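Local atomic coordinates of acetate kinase (Entamoeba histolytica, PDB entry 4H0O), a protein that probably transfers a phosphoryl group to acetate to make acetyl phosphate, as a magnesium-dependent kinase of the acetokinase family in the ASKHA superfamily. Residues Val94-Val99 and Thr147-Ala152; Ser103-Ser108 and Val151-Ala156; Asp284-Leu289 and Asp334-Glu339. All blocks are in the same frame, centred on the assembly; numbering follows the deposited sequence.

Contact 1. Residues Val94-Val99 and Thr147-Ala152; sequences VGHRFV and TRQYVA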
loop_
_atom_site.group_PDB
_atom_site.type_symbol
_atom_site.label_atom_id
_atom_site.label_comp_id
_atom_site.label_asym_id
_atom_site.label_seq_id
_atom_site.Cartn_x
_atom_site.Cartn_y
_atom_site.Cartn_z
ATOM N N VAL B 94 -20.445 -25.635 -21.916
ATOM C CA VAL B 94 -19.503 -25.949 -20.843
ATOM C C VAL B 94 -18.773 -24.680 -20.415
ATOM O O VAL B 94 -18.194 -23.974 -21.247
ATOM C CB VAL B 94 -18.476 -27.024 -21.261
ATOM C CG1 VAL B 94 -17.686 -27.503 -20.054
ATOM C CG2 VAL B 94 -19.173 -28.202 -21.909
ATOM N N GLY B 95 -18.813 -24.384 -19.118
ATOM C CA GLY B 95 -18.115 -23.227 -18.586
ATOM C C GLY B 95 -16.854 -23.633 -17.849
ATOM O O GLY B 95 -16.845 -24.632 -17.125
ATOM N N HIS B 96 -15.787 -22.863 -18.039
ATOM C CA HIS B 96 -14.517 -23.133 -17.375
ATOM C C HIS B 96 -13.991 -21.874 -16.694
ATOM O O HIS B 96 -14.376 -20.760 -17.048
ATOM C CB HIS B 96 -13.484 -23.632 -18.383
ATOM C CG HIS B 96 -13.884 -24.881 -19.094
ATOM N ND1 HIS B 96 -13.570 -26.141 -18.631
ATOM C CD2 HIS B 96 -14.560 -25.072 -20.258
ATOM C CE1 HIS B 96 -14.039 -27.050 -19.465
ATOM N NE2 HIS B 96 -14.643 -26.424 -20.461
ATOM N N ARG B 97 -13.096 -22.052 -15.730
ATOM C CA ARG B 97 -12.545 -20.923 -14.993
ATOM C C ARG B 97 -11.022 -20.897 -15.093
ATOM O O ARG B 97 -10.353 -21.866 -14.731
ATOM C CB ARG B 97 -12.981 -21.001 -13.529
ATOM C CG ARG B 97 -12.493 -19.860 -12.658
ATOM C CD ARG B 97 -13.111 -19.937 -11.268
ATOM N NE ARG B 97 -12.788 -18.763 -10.463
ATOM C CZ ARG B 97 -11.773 -18.697 -9.608
ATOM N NH1 ARG B 97 -10.976 -19.744 -9.441
ATOM N NH2 ARG B 97 -11.556 -17.585 -8.919
ATOM N N PHE B 98 -10.482 -19.785 -15.588
ATOM C CA PHE B 98 -9.038 -19.621 -15.748
ATOM C C PHE B 98 -8.584 -18.445 -14.887
ATOM O O PHE B 98 -9.085 -17.327 -15.038
ATOM C CB PHE B 98 -8.717 -19.346 -17.215
ATOM C CG PHE B 98 -7.365 -19.828 -17.657
ATOM C CD1 PHE B 98 -7.128 -21.178 -17.873
ATOM C CD2 PHE B 98 -6.344 -18.922 -17.903
ATOM C CE1 PHE B 98 -5.886 -21.620 -18.302
ATOM C CE2 PHE B 98 -5.102 -19.352 -18.332
ATOM C CZ PHE B 98 -4.871 -20.704 -18.530
ATOM N N VAL B 99 -7.638 -18.702 -13.989
ATOM C CA VAL B 99 -7.218 -17.707 -13.006
ATOM C C VAL B 99 -6.521 -16.489 -13.618
ATOM O O VAL B 99 -6.904 -15.350 -13.353
ATOM C CB VAL B 99 -6.306 -18.331 -11.926
ATOM C CG1 VAL B 99 -5.632 -17.251 -11.108
ATOM C CG2 VAL B 99 -7.107 -19.244 -11.018
ATOM N N THR B 147 -20.041 -29.034 -28.823
ATOM C CA THR B 147 -20.653 -28.262 -27.748
ATOM C C THR B 147 -19.906 -26.956 -27.512
ATOM O O THR B 147 -18.691 -26.956 -27.307
ATOM C CB THR B 147 -20.691 -29.072 -26.442
ATOM O OG1 THR B 147 -21.446 -30.271 -26.653
ATOM C CG2 THR B 147 -21.335 -28.269 -25.326
ATOM N N ARG B 148 -20.639 -25.846 -27.554
ATOM C CA ARG B 148 -20.056 -24.530 -27.315
ATOM C C ARG B 148 -19.474 -24.466 -25.904
ATOM O O ARG B 148 -20.128 -24.859 -24.933
ATOM C CB ARG B 148 -21.118 -23.444 -27.497
ATOM C CG ARG B 148 -21.905 -23.553 -28.797
ATOM C CD ARG B 148 -21.041 -23.217 -30.000
ATOM N NE ARG B 148 -20.849 -21.777 -30.149
ATOM C CZ ARG B 148 -19.688 -21.202 -30.445
ATOM N NH1 ARG B 148 -18.601 -21.944 -30.619
ATOM N NH2 ARG B 148 -19.610 -19.882 -30.563
ATOM N N GLN B 149 -18.237 -23.994 -25.793
ATOM C CA GLN B 149 -17.580 -23.888 -24.494
ATOM C C GLN B 149 -16.937 -22.516 -24.328
ATOM O O GLN B 149 -16.522 -21.891 -25.311
ATOM C CB GLN B 149 -16.547 -25.010 -24.311
ATOM C CG GLN B 149 -17.113 -26.406 -24.570
ATOM C CD GLN B 149 -16.248 -27.525 -24.019
ATOM O OE1 GLN B 149 -15.527 -27.348 -23.034
ATOM N NE2 GLN B 149 -16.325 -28.693 -24.651
ATOM N N TYR B 150 -16.872 -22.048 -23.084
ATOM C CA TYR B 150 -16.320 -20.730 -22.790
ATOM C C TYR B 150 -15.410 -20.764 -21.573
ATOM O O TYR B 150 -15.580 -21.594 -20.672
ATOM C CB TYR B 150 -17.437 -19.705 -22.572
ATOM C CG TYR B 150 -18.296 -19.938 -21.343
ATOM C CD1 TYR B 150 -19.387 -20.794 -21.389
ATOM C CD2 TYR B 150 -18.033 -19.277 -20.150
ATOM C CE1 TYR B 150 -20.182 -20.999 -20.278
ATOM C CE2 TYR B 150 -18.822 -19.478 -19.034
ATOM C CZ TYR B 150 -19.893 -20.339 -19.105
ATOM O OH TYR B 150 -20.680 -20.536 -17.996
ATOM N N VAL B 151 -14.440 -19.858 -21.553
ATOM C CA VAL B 151 -13.546 -19.743 -20.413
ATOM C C VAL B 151 -13.726 -18.385 -19.735
ATOM O O VAL B 151 -13.577 -17.334 -20.361
ATOM C CB VAL B 151 -12.070 -19.989 -20.818
ATOM C CG1 VAL B 151 -11.667 -19.105 -21.989
ATOM C CG2 VAL B 151 -11.149 -19.782 -19.639
ATOM N N ALA B 152 -14.092 -18.415 -18.458
ATOM C CA ALA B 152 -14.233 -17.190 -17.680
ATOM C C ALA B 152 -12.872 -16.810 -17.097
ATOM O O ALA B 152 -12.318 -17.554 -16.288
ATOM C CB ALA B 152 -15.247 -17.383 -16.578
#

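Contact 2. Residues Ser103-Ser108 and Val151-Ala156; sequences SYFKKS and VAIDTA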
loop_
_atom_site.group_PDB
_atom_site.type_symbol
_atom_site.label_atom_id
_atom_site.label_comp_id
_atom_site.label_asym_id
_atom_site.label_seq_id
_atom_site.Cartn_x
_atom_site.Cartn_y
_atom_site.Cartn_z
ATOM N N SER B 103 -1.733 -10.689 -20.558
ATOM C CA SER B 103 -1.957 -9.479 -21.346
ATOM C C SER B 103 -3.027 -9.640 -22.427
ATOM O O SER B 103 -3.749 -8.691 -22.731
ATOM C CB SER B 103 -0.641 -9.010 -21.975
ATOM O OG SER B 103 -0.052 -10.042 -22.746
ATOM N N TYR B 104 -3.133 -10.835 -23.003
ATOM C CA TYR B 104 -4.036 -11.061 -24.134
ATOM C C TYR B 104 -5.519 -10.961 -23.773
ATOM O O TYR B 104 -6.298 -10.341 -24.498
ATOM C CB TYR B 104 -3.752 -12.413 -24.804
ATOM C CG TYR B 104 -4.684 -12.738 -25.954
ATOM C CD1 TYR B 104 -4.461 -12.219 -27.223
ATOM C CD2 TYR B 104 -5.785 -13.568 -25.770
ATOM C CE1 TYR B 104 -5.310 -12.511 -28.275
ATOM C CE2 TYR B 104 -6.639 -13.864 -26.817
ATOM C CZ TYR B 104 -6.395 -13.335 -28.066
ATOM O OH TYR B 104 -7.243 -13.629 -29.107
ATOM N N PHE B 105 -5.908 -11.574 -22.662
ATOM C CA PHE B 105 -7.323 -11.658 -22.314
ATOM C C PHE B 105 -7.862 -10.422 -21.580
ATOM O O PHE B 105 -7.741 -10.304 -20.357
ATOM C CB PHE B 105 -7.602 -12.938 -21.517
ATOM C CG PHE B 105 -7.461 -14.205 -22.325
ATOM C CD1 PHE B 105 -8.524 -14.686 -23.075
ATOM C CD2 PHE B 105 -6.272 -14.922 -22.323
ATOM C CE1 PHE B 105 -8.403 -15.853 -23.815
ATOM C CE2 PHE B 105 -6.145 -16.089 -23.060
ATOM C CZ PHE B 105 -7.212 -16.554 -23.806
ATOM N N LYS B 106 -8.453 -9.508 -22.347
ATOM C CA LYS B 106 -9.153 -8.352 -21.795
ATOM C C LYS B 106 -10.619 -8.716 -21.592
ATOM O O LYS B 106 -11.360 -8.023 -20.893
ATOM C CB LYS B 106 -9.029 -7.142 -22.731
ATOM C CG LYS B 106 -7.628 -6.535 -22.803
ATOM C CD LYS B 106 -7.134 -6.460 -24.241
ATOM C CE LYS B 106 -5.675 -6.019 -24.308
ATOM N NZ LYS B 106 -4.893 -6.828 -25.292
ATOM N N LYS B 107 -11.029 -9.812 -22.223
ATOM C CA LYS B 107 -12.382 -10.328 -22.074
ATOM C C LYS B 107 -12.358 -11.837 -21.871
ATOM O O LYS B 107 -11.469 -12.526 -22.379
ATOM C CB LYS B 107 -13.225 -9.989 -23.310
ATOM C CG LYS B 107 -13.642 -8.529 -23.409
ATOM C CD LYS B 107 -14.373 -8.223 -24.717
ATOM C CE LYS B 107 -13.463 -8.395 -25.928
ATOM N NZ LYS B 107 -14.044 -7.789 -27.165
ATOM N N SER B 108 -13.332 -12.353 -21.127
ATOM C CA SER B 108 -13.570 -13.789 -21.111
ATOM C C SER B 108 -13.974 -14.174 -22.531
ATOM O O SER B 108 -14.404 -13.317 -23.302
ATOM C CB SER B 108 -14.666 -14.151 -20.112
ATOM O OG SER B 108 -14.229 -13.933 -18.785
ATOM N N VAL B 151 -14.440 -19.858 -21.553
ATOM C CA VAL B 151 -13.546 -19.743 -20.413
ATOM C C VAL B 151 -13.726 -18.385 -19.735
ATOM O O VAL B 151 -13.577 -17.334 -20.361
ATOM C CB VAL B 151 -12.070 -19.989 -20.818
ATOM C CG1 VAL B 151 -11.667 -19.105 -21.989
ATOM C CG2 VAL B 151 -11.149 -19.782 -19.639
ATOM N N ALA B 152 -14.092 -18.415 -18.458
ATOM C CA ALA B 152 -14.233 -17.190 -17.680
ATOM C C ALA B 152 -12.872 -16.810 -17.097
ATOM O O ALA B 152 -12.318 -17.554 -16.288
ATOM C CB ALA B 152 -15.247 -17.383 -16.578
ATOM N N ILE B 153 -12.334 -15.662 -17.509
ATOM C CA ILE B 153 -10.997 -15.248 -17.080
ATOM C C ILE B 153 -11.039 -14.289 -15.882
ATOM O O ILE B 153 -11.655 -13.224 -15.946
ATOM C CB ILE B 153 -10.187 -14.616 -18.239
ATOM C CG1 ILE B 153 -9.703 -15.692 -19.213
ATOM C CG2 ILE B 153 -8.979 -13.876 -17.704
ATOM C CD1 ILE B 153 -10.698 -16.054 -20.278
ATOM N N ASP B 154 -10.358 -14.663 -14.801
ATOM C CA ASP B 154 -10.435 -13.927 -13.540
ATOM C C ASP B 154 -9.737 -12.563 -13.584
ATOM O O ASP B 154 -9.936 -11.738 -12.694
ATOM C CB ASP B 154 -9.853 -14.775 -12.405
ATOM C CG ASP B 154 -10.455 -14.439 -11.053
ATOM O OD1 ASP B 154 -11.689 -14.257 -10.979
ATOM O OD2 ASP B 154 -9.694 -14.364 -10.061
ATOM N N THR B 155 -8.934 -12.325 -14.618
ATOM C CA THR B 155 -8.177 -11.076 -14.729
ATOM C C THR B 155 -8.784 -10.081 -15.718
ATOM O O THR B 155 -8.383 -8.919 -15.756
ATOM C CB THR B 155 -6.706 -11.333 -15.135
ATOM O OG1 THR B 155 -6.665 -12.149 -16.311
ATOM C CG2 THR B 155 -5.959 -12.036 -14.020
ATOM N N ALA B 156 -9.746 -10.544 -16.513
ATOM C CA ALA B 156 -10.300 -9.749 -17.614
ATOM C C ALA B 156 -11.056 -8.482 -17.194
ATOM O O ALA B 156 -10.960 -7.456 -17.868
ATOM C CB ALA B 156 -11.182 -10.618 -18.504
#

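Contact 3. Residues Asp284-Leu289 and Asp334-Glu339; sequences DMRDIL and DQMGLE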
loop_
_atom_site.group_PDB
_atom_site.type_symbol
_atom_site.label_atom_id
_atom_site.label_comp_id
_atom_site.label_asym_id
_atom_site.label_seq_id
_atom_site.Cartn_x
_atom_site.Cartn_y
_atom_site.Cartn_z
ATOM N N ASP B 284 -7.926 -18.882 9.718
ATOM C CA ASP B 284 -9.354 -18.579 9.655
ATOM C C ASP B 284 -9.724 -17.485 10.660
ATOM O O ASP B 284 -9.445 -17.606 11.856
ATOM C CB ASP B 284 -10.168 -19.853 9.917
ATOM C CG ASP B 284 -11.608 -19.742 9.446
ATOM O OD1 ASP B 284 -12.269 -18.724 9.745
ATOM O OD2 ASP B 284 -12.083 -20.682 8.773
ATOM N N MET B 285 -10.351 -16.418 10.167
ATOM C CA MET B 285 -10.710 -15.267 10.997
ATOM C C MET B 285 -11.645 -15.637 12.152
ATOM O O MET B 285 -11.565 -15.054 13.237
ATOM C CB MET B 285 -11.347 -14.166 10.138
ATOM C CG MET B 285 -11.813 -12.941 10.925
ATOM S SD MET B 285 -10.486 -12.094 11.819
ATOM C CE MET B 285 -9.914 -10.954 10.561
ATOM N N ARG B 286 -12.521 -16.611 11.917
ATOM C CA ARG B 286 -13.513 -17.010 12.912
ATOM C C ARG B 286 -12.881 -17.683 14.133
ATOM O O ARG B 286 -13.337 -17.485 15.260
ATOM C CB ARG B 286 -14.578 -17.908 12.275
ATOM C CG ARG B 286 -15.415 -17.199 11.209
ATOM C CD ARG B 286 -16.176 -18.188 10.339
ATOM N NE ARG B 286 -15.271 -19.074 9.612
ATOM C CZ ARG B 286 -15.662 -20.073 8.826
ATOM N NH1 ARG B 286 -16.953 -20.323 8.654
ATOM N NH2 ARG B 286 -14.759 -20.825 8.211
ATOM N N ASP B 287 -11.833 -18.470 13.906
ATOM C CA ASP B 287 -11.066 -19.066 14.998
ATOM C C ASP B 287 -10.326 -17.985 15.782
ATOM O O ASP B 287 -10.191 -18.072 17.006
ATOM C CB ASP B 287 -10.061 -20.094 14.464
ATOM C CG ASP B 287 -10.731 -21.291 13.811
ATOM O OD1 ASP B 287 -11.881 -21.614 14.179
ATOM O OD2 ASP B 287 -10.097 -21.913 12.931
ATOM N N ILE B 288 -9.846 -16.972 15.064
ATOM C CA ILE B 288 -9.147 -15.839 15.667
ATOM C C ILE B 288 -10.066 -15.054 16.601
ATOM O O ILE B 288 -9.702 -14.765 17.742
ATOM C CB ILE B 288 -8.567 -14.903 14.582
ATOM C CG1 ILE B 288 -7.399 -15.588 13.869
ATOM C CG2 ILE B 288 -8.109 -13.587 15.185
ATOM C CD1 ILE B 288 -6.866 -14.829 12.670
ATOM N N LEU B 289 -11.255 -14.714 16.108
ATOM C CA LEU B 289 -12.269 -14.036 16.908
ATOM C C LEU B 289 -12.657 -14.880 18.118
ATOM O O LEU B 289 -12.828 -14.364 19.222
ATOM C CB LEU B 289 -13.512 -13.761 16.060
ATOM C CG LEU B 289 -13.400 -12.701 14.965
ATOM C CD1 LEU B 289 -14.659 -12.678 14.118
ATOM C CD2 LEU B 289 -13.162 -11.340 15.588
ATOM N N ASP B 334 -17.873 -12.661 -0.695
ATOM C CA ASP B 334 -17.165 -13.884 -0.310
ATOM C C ASP B 334 -17.285 -14.228 1.176
ATOM O O ASP B 334 -17.856 -13.460 1.955
ATOM C CB ASP B 334 -15.701 -13.867 -0.757
ATOM C CG ASP B 334 -14.992 -15.174 -0.445
ATOM O OD1 ASP B 334 -15.649 -16.085 0.098
ATOM O OD2 ASP B 334 -13.777 -15.281 -0.719
ATOM N N GLN B 335 -16.741 -15.388 1.547
ATOM C CA GLN B 335 -16.976 -16.014 2.854
ATOM C C GLN B 335 -16.915 -15.086 4.069
ATOM O O GLN B 335 -17.877 -15.001 4.833
ATOM C CB GLN B 335 -16.035 -17.208 3.054
ATOM C CG GLN B 335 -16.715 -18.568 2.941
ATOM C CD GLN B 335 -16.628 -19.373 4.227
ATOM O OE1 GLN B 335 -15.772 -19.119 5.076
ATOM N NE2 GLN B 335 -17.519 -20.347 4.378
ATOM N N MET B 336 -15.794 -14.393 4.248
ATOM C CA MET B 336 -15.619 -13.536 5.422
ATOM C C MET B 336 -16.468 -12.265 5.372
ATOM O O MET B 336 -16.926 -11.779 6.411
ATOM C CB MET B 336 -14.142 -13.192 5.631
ATOM C CG MET B 336 -13.267 -14.415 5.897
ATOM S SD MET B 336 -13.920 -15.453 7.229
ATOM C CE MET B 336 -12.882 -16.910 7.099
ATOM N N GLY B 337 -16.683 -11.736 4.172
ATOM C CA GLY B 337 -17.493 -10.543 4.002
ATOM C C GLY B 337 -18.963 -10.793 4.294
ATOM O O GLY B 337 -19.667 -9.907 4.783
ATOM N N LEU B 338 -19.420 -12.008 4.002
ATOM C CA LEU B 338 -20.832 -12.353 4.132
ATOM C C LEU B 338 -21.184 -12.877 5.522
ATOM O O LEU B 338 -22.277 -12.617 6.027
ATOM C CB LEU B 338 -21.212 -13.403 3.085
ATOM C CG LEU B 338 -20.957 -13.047 1.620
ATOM C CD1 LEU B 338 -21.138 -14.267 0.732
ATOM C CD2 LEU B 338 -21.870 -11.915 1.163
ATOM N N GLU B 339 -20.251 -13.598 6.140
ATOM C CA GLU B 339 -20.564 -14.397 7.328
ATOM C C GLU B 339 -19.797 -14.009 8.597
ATOM O O GLU B 339 -19.793 -14.760 9.571
ATOM C CB GLU B 339 -20.223 -15.870 7.066
ATOM C CG GLU B 339 -20.832 -16.430 5.782
ATOM C CD GLU B 339 -20.505 -17.898 5.561
ATOM O OE1 GLU B 339 -19.790 -18.489 6.399
ATOM O OE2 GLU B 339 -20.967 -18.463 4.546
#

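Contact 1. Residues Val94-Val99 and Thr147-Ala152
Gln149 leaves its strand with CG anti to its own carbonyl carbon (chi1 -52°) and runs extended alongside Val94, the two side chains pointing the same way. Its CB lies 3.6 Å from Val94 O, its CG 3.6 Å from Val94 CB, and its CD rests against both Val94 CB and Val94 CG2. At the tip the branches part: OE1 accepts from His96 NE2 at 2.9 Å, nearly along the C=O axis, with the amide and imidazole planes only 17° apart, while NE2 turns to Ser140 O of helix 129-143. The bond lies in the ring plane, so it fixes the ring's rotation and places the proton on NE2.

Beneath the side chains, strands 94-98 and 148-152 pair in parallel, neighbours in the mixed sheet of the ribonuclease H-like fold. Five backbone hydrogen bonds alternate between them, from Val94 N to Arg148 O through to Phe98 N to Ala152 O, the last being the straightest.

The other face carries Gly95 and Tyr150. With chi1 at 66°, the Tyr150 ring folds back over the neighbouring strand, and Gly95 CA sits 3.6 Å from its centroid, a CH-pi contact over the face; Tyr150 OH bonds to Ile394 O of helix 390-402. Also on this face, Arg97, the predicted substrate-binding residue, extends toward Asp154, with which it makes a long, weak ion pair.

Contact 2. Residues Ser103-Ser108 and Val151-Ala156
The turn that carries the predicted catalytic Asp154 meets the loop between strands 93-98 and 109-110 here, at the C-terminal end of strand 148-153 in the ribonuclease H-like sheet. Ile153 to Ala156 form a type I beta turn, closed by a weak bond from Ala156 N to Ile153 O.

In the first shell, Ser108 and Phe105 meet Ile153, and Ala156 meets the Lys106 backbone. Ser108 OG accepts from Ile153 N at 2.9 Å, the one hydrogen bond between the segments; its N-H...O angle of 161° shows a fairly straight approach. Chi1 of -69° puts OG anti to the carbonyl carbon of Ser108 and beside its backbone N, where it can take the Ile153 N-H. Ser108 CB lies 3.4 Å from Val151 O. The Ile153 side chain crosses Phe105 at about a right angle. Its CD1 touches Phe105 CD1 at 3.8 Å and lies equally near Ser108 CA, while CG1 and CG2 reach Phe105 CB. The methyl CB of Ala156 comes 3.5 Å from Lys106 O.

Further out, Tyr104 CD2 covers one face of the Phe105 ring, over its centre and 3.6 Å above the plane, and Glu118 and Leu119 of helix 113-120 also touch the Phe105 side chain. The loop then passes into strand 109-110, whose Ala109 bonds to the backbone of Val151. Beyond the strand, Asp154 points away from the loop, and its OD2 accepts from the backbone N of His184, a residue predicted to stabilise the transition state. Back at the contact, Ser108 OG also lies 3.4 Å from Ala152 CA.

Contact 3. Residues Asp284-Leu289 and Asp334-Glu339
Met336 and Arg286 carry most of the buried surface between helix 285-289 and helix 334-339, whose short axes stay 12.1 Å apart at an angle of 45°. The separation is too wide for backbone packing, so long side chains span it.

Met336 reaches across from its helix. CG stands anti to the carbonyl carbon, and a bend at chi2 (-52°) followed by an extended chi3 brings the thioether to the start of the other helix. SD lies 4.1 Å from Met285 CB, and the methyl CE ends 3.3 Å from Asp284 OD1, so the sulfur meets an aliphatic carbon while the methyl meets a carboxylate. Leu211 of strand 205-211 also touches Met336, and Phe306 and Tyr309 of helix 299-324 touch Met285.

Arg286 crosses Met336 at about a right angle. Its chain bends at chi3, folding the guanidinium back on Asp284, the N-cap residue of its own helix. The grip is side-on: NE donates to OD1 and NH2 to OD2, the latter at 2.7 Å, both through syn lone pairs and close to the guanidinium plane. Asp284 OD1 takes a further bond from Arg286 N on its anti lone pair, so one oxygen both caps the helix and holds the side chain.

Gln335 approaches the same guanidinium from above, its OE1 3.5 Å over one face with the amide turned 86° to it; no N-H of Arg286 points at this oxygen. Glu339 OE1 comes within 4.1 Å of Arg286 NH1, well out of the guanidinium plane, a pairing of charges beyond salt-bridge distance. Asp284, Met285 and Arg286 are predicted to bind ATP, and the two nearby carboxylates would be expected to stabilise the arginine's positive charge.

Contacts 1 and 2 form one continuous region, their centres 11 Å apart. They share Val151 and Ala152 and join where Phe98 O and Asp154 N lie 3.0 Å apart, a probable hydrogen bond. Both reach the same sheet through strand 148-153, contact 2 adding the loop that leads into strand 109-110, and both end on the same part of the chain. Contact 3 opens later in sequence, on the opposite side of the chain's centre, about 30 Å from contact 1 and 29 Å from contact 2 between centres. Its helix 334-339 follows strand 329-333 of the second sheet. Arg97 and Asp154, predicted substrate-binding and catalytic, thus lie at the first sheet, and predicted ATP-binding residues beside the second.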